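Local coordinates for hypothetical protein TT0907 (Thermus thermophilus, PDB 1WDI) that probably transfers and isomerises the ribose of S-adenosylmethionine onto the 7-aminomethyl-7-deazaguanine base of tRNA, giving epoxyqueuosine in the queuosine pathway, at residues G201-F206 against A240-R245; G36-A41 against Y325-A330. One frame throughout, in Å; residues are numbered along the deposited sequence.

Contact 1: G201-F206 against A240-R245; sequences GVELRF and AEAVNR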
ATOM      1  N   GLY A 201       6.904   4.423 -23.688  1.00 25.24           N
ATOM      2  CA  GLY A 201       6.851   5.781 -23.172  1.00 24.95           C
ATOM      3  C   GLY A 201       5.966   6.046 -21.967  1.00 23.73           C
ATOM      4  O   GLY A 201       5.580   7.188 -21.734  1.00 23.77           O
ATOM      5  N   VAL A 202       5.638   5.013 -21.200  1.00 22.19           N
ATOM      6  CA  VAL A 202       4.813   5.201 -20.012  1.00 21.50           C
ATOM      7  C   VAL A 202       5.731   5.516 -18.841  1.00 20.97           C
ATOM      8  O   VAL A 202       6.663   4.772 -18.553  1.00 21.50           O
ATOM      9  CB  VAL A 202       3.976   3.936 -19.682  1.00 20.04           C
ATOM     10  CG1 VAL A 202       3.301   4.091 -18.319  1.00 17.82           C
ATOM     11  CG2 VAL A 202       2.915   3.731 -20.759  1.00 19.06           C
ATOM     12  N   GLU A 203       5.474   6.634 -18.175  1.00 21.14           N
ATOM     13  CA  GLU A 203       6.300   7.015 -17.044  1.00 21.01           C
ATOM     14  C   GLU A 203       6.035   6.079 -15.879  1.00 20.68           C
ATOM     15  O   GLU A 203       4.893   5.684 -15.634  1.00 21.12           O
ATOM     16  CB  GLU A 203       6.002   8.456 -16.625  1.00 21.53           C
ATOM     17  CG  GLU A 203       6.379   9.489 -17.660  1.00 22.19           C
ATOM     18  CD  GLU A 203       6.289  10.904 -17.127  1.00 22.66           C
ATOM     19  OE1 GLU A 203       6.572  11.101 -15.927  1.00 24.64           O
ATOM     20  OE2 GLU A 203       5.957  11.819 -17.910  1.00 23.68           O
ATOM     21  N   LEU A 204       7.098   5.717 -15.174  1.00 19.29           N
ATOM     22  CA  LEU A 204       6.991   4.835 -14.025  1.00 20.45           C
ATOM     23  C   LEU A 204       7.503   5.640 -12.834  1.00 22.74           C
ATOM     24  O   LEU A 204       8.708   5.836 -12.682  1.00 24.76           O
ATOM     25  CB  LEU A 204       7.845   3.582 -14.248  1.00 19.96           C
ATOM     26  CG  LEU A 204       7.538   2.784 -15.528  1.00 18.84           C
ATOM     27  CD1 LEU A 204       8.500   1.610 -15.633  1.00 16.38           C
ATOM     28  CD2 LEU A 204       6.092   2.279 -15.516  1.00 16.15           C
ATOM     29  N   ARG A 205       6.581   6.126 -12.006  1.00 23.40           N
ATOM     30  CA  ARG A 205       6.943   6.944 -10.848  1.00 23.42           C
ATOM     31  C   ARG A 205       6.600   6.247  -9.537  1.00 24.62           C
ATOM     32  O   ARG A 205       5.560   5.593  -9.433  1.00 25.39           O
ATOM     33  CB  ARG A 205       6.210   8.285 -10.917  1.00 22.45           C
ATOM     34  CG  ARG A 205       6.397   9.039 -12.222  1.00 21.05           C
ATOM     35  CD  ARG A 205       7.824   9.547 -12.389  1.00 21.00           C
ATOM     36  NE  ARG A 205       7.953  10.351 -13.599  1.00 19.93           N
ATOM     37  CZ  ARG A 205       9.010  11.099 -13.888  1.00 21.75           C
ATOM     38  NH1 ARG A 205      10.038  11.148 -13.050  1.00 18.89           N
ATOM     39  NH2 ARG A 205       9.032  11.802 -15.012  1.00 19.40           N
ATOM     40  N   PHE A 206       7.463   6.404  -8.533  1.00 23.72           N
ATOM     41  CA  PHE A 206       7.240   5.760  -7.243  1.00 22.19           C
ATOM     42  C   PHE A 206       7.221   6.700  -6.031  1.00 23.48           C
ATOM     43  O   PHE A 206       8.163   7.472  -5.810  1.00 20.98           O
ATOM     44  CB  PHE A 206       8.315   4.690  -6.994  1.00 24.36           C
ATOM     45  CG  PHE A 206       8.364   3.606  -8.044  1.00 26.55           C
ATOM     46  CD1 PHE A 206       8.859   3.868  -9.321  1.00 26.63           C
ATOM     47  CD2 PHE A 206       7.931   2.319  -7.749  1.00 25.04           C
ATOM     48  CE1 PHE A 206       8.922   2.863 -10.285  1.00 27.68           C
ATOM     49  CE2 PHE A 206       7.988   1.303  -8.706  1.00 27.50           C
ATOM     50  CZ  PHE A 206       8.485   1.576  -9.977  1.00 26.90           C
ATOM     51  N   ALA A 240       6.301  14.457  -7.528  1.00 25.13           N
ATOM     52  CA  ALA A 240       5.337  15.544  -7.413  1.00 23.34           C
ATOM     53  C   ALA A 240       5.432  16.390  -8.677  1.00 23.48           C
ATOM     54  O   ALA A 240       4.422  16.757  -9.273  1.00 21.86           O
ATOM     55  CB  ALA A 240       5.641  16.397  -6.189  1.00 22.23           C
ATOM     56  N   GLU A 241       6.659  16.686  -9.091  1.00 22.52           N
ATOM     57  CA  GLU A 241       6.870  17.496 -10.285  1.00 23.55           C
ATOM     58  C   GLU A 241       6.322  16.822 -11.547  1.00 21.39           C
ATOM     59  O   GLU A 241       5.713  17.479 -12.397  1.00 20.28           O
ATOM     60  CB  GLU A 241       8.364  17.808 -10.450  1.00 26.68           C
ATOM     61  CG  GLU A 241       8.705  18.593 -11.704  1.00 32.92           C
ATOM     62  CD  GLU A 241      10.141  19.071 -11.715  1.00 38.02           C
ATOM     63  OE1 GLU A 241      11.020  18.338 -11.215  1.00 43.50           O
ATOM     64  OE2 GLU A 241      10.397  20.177 -12.232  1.00 43.68           O
ATOM     65  N   ALA A 242       6.525  15.515 -11.663  1.00 20.36           N
ATOM     66  CA  ALA A 242       6.050  14.775 -12.835  1.00 22.66           C
ATOM     67  C   ALA A 242       4.521  14.704 -12.903  1.00 22.36           C
ATOM     68  O   ALA A 242       3.933  14.772 -13.986  1.00 22.53           O
ATOM     69  CB  ALA A 242       6.635  13.363 -12.834  1.00 21.58           C
ATOM     70  N   VAL A 243       3.880  14.570 -11.747  1.00 23.00           N
ATOM     71  CA  VAL A 243       2.424  14.495 -11.693  1.00 24.89           C
ATOM     72  C   VAL A 243       1.798  15.839 -12.054  1.00 25.16           C
ATOM     73  O   VAL A 243       0.835  15.904 -12.824  1.00 25.37           O
ATOM     74  CB  VAL A 243       1.938  14.061 -10.286  1.00 24.64           C
ATOM     75  CG1 VAL A 243       0.446  14.306 -10.140  1.00 24.53           C
ATOM     76  CG2 VAL A 243       2.245  12.580 -10.071  1.00 25.81           C
ATOM     77  N   ASN A 244       2.348  16.917 -11.509  1.00 24.42           N
ATOM     78  CA  ASN A 244       1.806  18.237 -11.793  1.00 23.63           C
ATOM     79  C   ASN A 244       2.029  18.661 -13.236  1.00 22.93           C
ATOM     80  O   ASN A 244       1.151  19.269 -13.849  1.00 24.35           O
ATOM     81  CB  ASN A 244       2.391  19.267 -10.824  1.00 24.50           C
ATOM     82  CG  ASN A 244       2.034  18.962  -9.386  1.00 24.95           C
ATOM     83  OD1 ASN A 244       0.931  18.489  -9.105  1.00 25.30           O
ATOM     84  ND2 ASN A 244       2.958  19.231  -8.467  1.00 23.26           N
ATOM     85  N   ARG A 245       3.191  18.336 -13.793  1.00 23.49           N
ATOM     86  CA  ARG A 245       3.459  18.687 -15.184  1.00 23.62           C
ATOM     87  C   ARG A 245       2.515  17.885 -16.090  1.00 22.86           C
ATOM     88  O   ARG A 245       1.992  18.402 -17.073  1.00 24.93           O
ATOM     89  CB  ARG A 245       4.932  18.403 -15.528  1.00 24.37           C
ATOM     90  CG  ARG A 245       5.346  18.761 -16.954  1.00 27.75           C
ATOM     91  CD  ARG A 245       6.861  18.997 -17.047  1.00 29.52           C
ATOM     92  NE  ARG A 245       7.599  17.959 -16.333  1.00 32.01           N
ATOM     93  CZ  ARG A 245       7.840  16.741 -16.809  1.00 31.17           C
ATOM     94  NH1 ARG A 245       7.418  16.399 -18.018  1.00 31.51           N
ATOM     95  NH2 ARG A 245       8.475  15.851 -16.056  1.00 28.04           N
TER
HETATM   96  O   HOH W   1       5.332  13.971 -16.189  1.00 21.33           O
HETATM   97  O   HOH W   2       8.246  13.495 -17.728  1.00 30.31           O
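R205, on the strand 203-211 of the mixed sheet, lays its guanidinium against A242 of helix 237-248, which packs over that sheet. From CB the chain has CG anti to the carbonyl carbon (chi1 -53°), then bends at chi2 (-69°) and runs straight on, bringing the head round to E203, two residues earlier on the strand. R205 CD passes A242 CB at 4.0 Å. NE and CZ come closer, and the methyl sits over one face of the guanidinium, offset toward its rim, with R205 NE 3.4 Å from A242 CB. In the plane of the same group, NE and NH2 grip one oxygen side-on: R205 NE donates to the anti lone pair of E203 OE1 at 2.8 Å, while R205 NH2 reaches that OE1 at 2.7 Å from above the carboxylate plane. E203 OE2 turns to the helix through two waters; water 1 donates to it and, at 2.7 Å, to A242 O, and water 2 also donates to OE2 and accepts from R245 NH2 at 2.9 Å. R251 adds a salt bridge to OE2. A leucine in place of R205 would probably leave E203 OE1 without its two donors and the A242 methyl without the flat face it lies against. R205 NH2 and R245 NH2 are only 4.2 Å apart; E203, bonded directly to R205 and through water 2 to R245, probably offsets part of their repulsion, so strand meets helix through bridging waters and methyl packing, while the salt bridge to R205 stays within the strand.

Contact 2: G36-A41 against Y325-A330; sequences GPFRVA and YRLAVA
L327, near the C-terminal end of helix 318-330, meets V40 and F38 where the β-hairpin formed by strands 28-32 and 40-44 lies against that helix. The pairing is purely apolar and small, 100 Å² summed over both sides, and sits at the surface. Its tight part is methyl against methyl: V40 and L327 reach toward each other tip to tip, V40 CG2 lying 3.5 Å from L327 CD2. In L327 CG stands anti to the backbone N (chi1 179°), which carries the branch out from the helix toward the hairpin. M30, on the partner strand of the hairpin, also touches L327, and V32 touches V40, so this side of the contact continues into packing along the sheet. A328, next on the helix, rests on M30 as well.

The F38 side is looser. Its exposed ring offers an edge, with L327 CD2 near the ring plane and 4.3 Å from F38 CZ; the same leucine methyl thus serves both partners, but the phenylalanine merely brushes it at the rim. R39 points its CB away from the helix and belongs to the solvent side of the hairpin connection, where its guanidinium is engaged by Y33 in a cation-pi contact. R39 NH1, which also bonds E35 O, donates to P37 O over 2.8 Å, in the carbonyl plane and on a lone pair, with an N-H...O angle of 134°.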
ATOM      1  N   GLY A  36     -19.425   6.811 -20.310  1.00 30.31           N
ATOM      2  CA  GLY A  36     -20.028   6.089 -21.412  1.00 28.37           C
ATOM      3  C   GLY A  36     -20.784   4.869 -20.922  1.00 27.23           C
ATOM      4  O   GLY A  36     -20.901   4.657 -19.715  1.00 26.04           O
ATOM      5  N   PRO A  37     -21.297   4.039 -21.840  1.00 27.80           N
ATOM      6  CA  PRO A  37     -22.050   2.827 -21.504  1.00 27.07           C
ATOM      7  C   PRO A  37     -21.243   1.829 -20.686  1.00 27.44           C
ATOM      8  O   PRO A  37     -20.007   1.856 -20.684  1.00 27.85           O
ATOM      9  CB  PRO A  37     -22.408   2.247 -22.871  1.00 27.22           C
ATOM     10  CG  PRO A  37     -22.404   3.434 -23.774  1.00 29.26           C
ATOM     11  CD  PRO A  37     -21.197   4.197 -23.301  1.00 27.91           C
ATOM     12  N   PHE A  38     -21.951   0.948 -19.989  1.00 24.63           N
ATOM     13  CA  PHE A  38     -21.302  -0.092 -19.212  1.00 23.98           C
ATOM     14  C   PHE A  38     -20.570  -0.962 -20.238  1.00 24.90           C
ATOM     15  O   PHE A  38     -21.172  -1.433 -21.197  1.00 24.39           O
ATOM     16  CB  PHE A  38     -22.346  -0.945 -18.491  1.00 22.66           C
ATOM     17  CG  PHE A  38     -21.760  -2.061 -17.668  1.00 21.58           C
ATOM     18  CD1 PHE A  38     -21.297  -1.823 -16.376  1.00 21.90           C
ATOM     19  CD2 PHE A  38     -21.676  -3.351 -18.182  1.00 18.99           C
ATOM     20  CE1 PHE A  38     -20.761  -2.854 -15.605  1.00 22.23           C
ATOM     21  CE2 PHE A  38     -21.142  -4.391 -17.423  1.00 20.47           C
ATOM     22  CZ  PHE A  38     -20.684  -4.146 -16.130  1.00 21.89           C
ATOM     23  N   ARG A  39     -19.275  -1.160 -20.045  1.00 24.14           N
ATOM     24  CA  ARG A  39     -18.501  -1.989 -20.956  1.00 26.55           C
ATOM     25  C   ARG A  39     -17.189  -2.374 -20.299  1.00 25.65           C
ATOM     26  O   ARG A  39     -16.555  -1.564 -19.621  1.00 24.32           O
ATOM     27  CB  ARG A  39     -18.242  -1.259 -22.283  1.00 28.44           C
ATOM     28  CG  ARG A  39     -17.419   0.007 -22.179  1.00 27.27           C
ATOM     29  CD  ARG A  39     -17.389   0.735 -23.520  1.00 30.18           C
ATOM     30  NE  ARG A  39     -16.521   1.909 -23.495  1.00 28.76           N
ATOM     31  CZ  ARG A  39     -16.747   3.004 -22.773  1.00 30.00           C
ATOM     32  NH1 ARG A  39     -17.830   3.099 -22.002  1.00 25.01           N
ATOM     33  NH2 ARG A  39     -15.876   4.004 -22.813  1.00 27.92           N
ATOM     34  N   VAL A  40     -16.808  -3.629 -20.479  1.00 24.18           N
ATOM     35  CA  VAL A  40     -15.582  -4.126 -19.895  1.00 25.95           C
ATOM     36  C   VAL A  40     -14.818  -4.961 -20.910  1.00 26.39           C
ATOM     37  O   VAL A  40     -15.371  -5.415 -21.913  1.00 25.43           O
ATOM     38  CB  VAL A  40     -15.870  -5.012 -18.657  1.00 26.82           C
ATOM     39  CG1 VAL A  40     -16.723  -4.251 -17.645  1.00 26.98           C
ATOM     40  CG2 VAL A  40     -16.579  -6.288 -19.087  1.00 29.66           C
ATOM     41  N   ALA A  41     -13.531  -5.138 -20.649  1.00 25.17           N
ATOM     42  CA  ALA A  41     -12.694  -5.968 -21.493  1.00 23.45           C
ATOM     43  C   ALA A  41     -12.134  -6.989 -20.520  1.00 22.96           C
ATOM     44  O   ALA A  41     -11.696  -6.630 -19.429  1.00 21.80           O
ATOM     45  CB  ALA A  41     -11.565  -5.146 -22.119  1.00 23.20           C
ATOM     46  N   TYR A 325     -18.463  -5.789 -10.172  1.00 20.51           N
ATOM     47  CA  TYR A 325     -18.058  -6.804  -9.206  1.00 21.91           C
ATOM     48  C   TYR A 325     -18.900  -8.067  -9.347  1.00 22.22           C
ATOM     49  O   TYR A 325     -18.390  -9.177  -9.217  1.00 22.66           O
ATOM     50  CB  TYR A 325     -18.156  -6.265  -7.775  1.00 22.26           C
ATOM     51  CG  TYR A 325     -16.851  -5.692  -7.258  1.00 23.21           C
ATOM     52  CD1 TYR A 325     -16.307  -4.533  -7.806  1.00 23.04           C
ATOM     53  CD2 TYR A 325     -16.153  -6.327  -6.234  1.00 21.61           C
ATOM     54  CE1 TYR A 325     -15.090  -4.017  -7.340  1.00 22.59           C
ATOM     55  CE2 TYR A 325     -14.943  -5.827  -5.767  1.00 22.45           C
ATOM     56  CZ  TYR A 325     -14.417  -4.673  -6.321  1.00 22.65           C
ATOM     57  OH  TYR A 325     -13.214  -4.182  -5.851  1.00 23.04           O
ATOM     58  N   ARG A 326     -20.189  -7.899  -9.616  1.00 21.71           N
ATOM     59  CA  ARG A 326     -21.063  -9.052  -9.794  1.00 24.33           C
ATOM     60  C   ARG A 326     -20.607  -9.787 -11.052  1.00 22.65           C
ATOM     61  O   ARG A 326     -20.575 -11.013 -11.085  1.00 25.70           O
ATOM     62  CB  ARG A 326     -22.518  -8.599  -9.932  1.00 24.19           C
ATOM     63  CG  ARG A 326     -23.456  -9.246  -8.931  1.00 29.87           C
ATOM     64  CD  ARG A 326     -24.353  -8.212  -8.266  1.00 27.45           C
ATOM     65  NE  ARG A 326     -25.134  -7.454  -9.239  1.00 26.68           N
ATOM     66  CZ  ARG A 326     -25.521  -6.199  -9.053  1.00 26.38           C
ATOM     67  NH1 ARG A 326     -25.197  -5.569  -7.927  1.00 23.66           N
ATOM     68  NH2 ARG A 326     -26.213  -5.568  -9.992  1.00 25.26           N
ATOM     69  N   LEU A 327     -20.240  -9.030 -12.082  1.00 23.21           N
ATOM     70  CA  LEU A 327     -19.762  -9.620 -13.328  1.00 22.15           C
ATOM     71  C   LEU A 327     -18.470 -10.389 -13.054  1.00 22.11           C
ATOM     72  O   LEU A 327     -18.288 -11.505 -13.535  1.00 22.78           O
ATOM     73  CB  LEU A 327     -19.496  -8.536 -14.383  1.00 22.02           C
ATOM     74  CG  LEU A 327     -18.966  -9.054 -15.734  1.00 23.18           C
ATOM     75  CD1 LEU A 327     -20.044  -9.919 -16.393  1.00 23.67           C
ATOM     76  CD2 LEU A 327     -18.588  -7.891 -16.655  1.00 21.71           C
ATOM     77  N   ALA A 328     -17.573  -9.783 -12.279  1.00 21.81           N
ATOM     78  CA  ALA A 328     -16.299 -10.411 -11.935  1.00 21.68           C
ATOM     79  C   ALA A 328     -16.555 -11.746 -11.250  1.00 22.56           C
ATOM     80  O   ALA A 328     -15.904 -12.753 -11.556  1.00 22.30           O
ATOM     81  CB  ALA A 328     -15.491  -9.502 -11.020  1.00 19.72           C
ATOM     82  N   VAL A 329     -17.499 -11.753 -10.316  1.00 22.33           N
ATOM     83  CA  VAL A 329     -17.842 -12.981  -9.614  1.00 24.48           C
ATOM     84  C   VAL A 329     -18.350 -14.018 -10.623  1.00 24.49           C
ATOM     85  O   VAL A 329     -17.842 -15.135 -10.689  1.00 24.57           O
ATOM     86  CB  VAL A 329     -18.943 -12.741  -8.554  1.00 25.46           C
ATOM     87  CG1 VAL A 329     -19.427 -14.083  -7.990  1.00 24.92           C
ATOM     88  CG2 VAL A 329     -18.400 -11.866  -7.430  1.00 26.88           C
ATOM     89  N   ALA A 330     -19.344 -13.631 -11.416  1.00 26.19           N
ATOM     90  CA  ALA A 330     -19.930 -14.522 -12.415  1.00 27.10           C
ATOM     91  C   ALA A 330     -18.916 -15.030 -13.443  1.00 26.91           C
ATOM     92  O   ALA A 330     -19.047 -16.148 -13.943  1.00 26.82           O
ATOM     93  CB  ALA A 330     -21.079 -13.815 -13.126  1.00 27.89           C
TER

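Overall arrangement
Contacts 1 and 2 lie about 29 Å apart between centres, and their nearest atoms are about 17 Å from each other, so neither touches the other. What they share is the branched mixed sheet: strand 203-211 enters it beside strand 57-73, whereas strand 40-44 pairs with 28-32, which in turn runs alongside 341-344. Each contact sets a helix against a different region of this sheet, helix 237-248 in contact 1 and helix 318-330 in contact 2. Along the chain, both segments of contact 1 fall between those of contact 2, which brings residues from near the two ends of the chain together while contact 1 joins nearer neighbours in sequence.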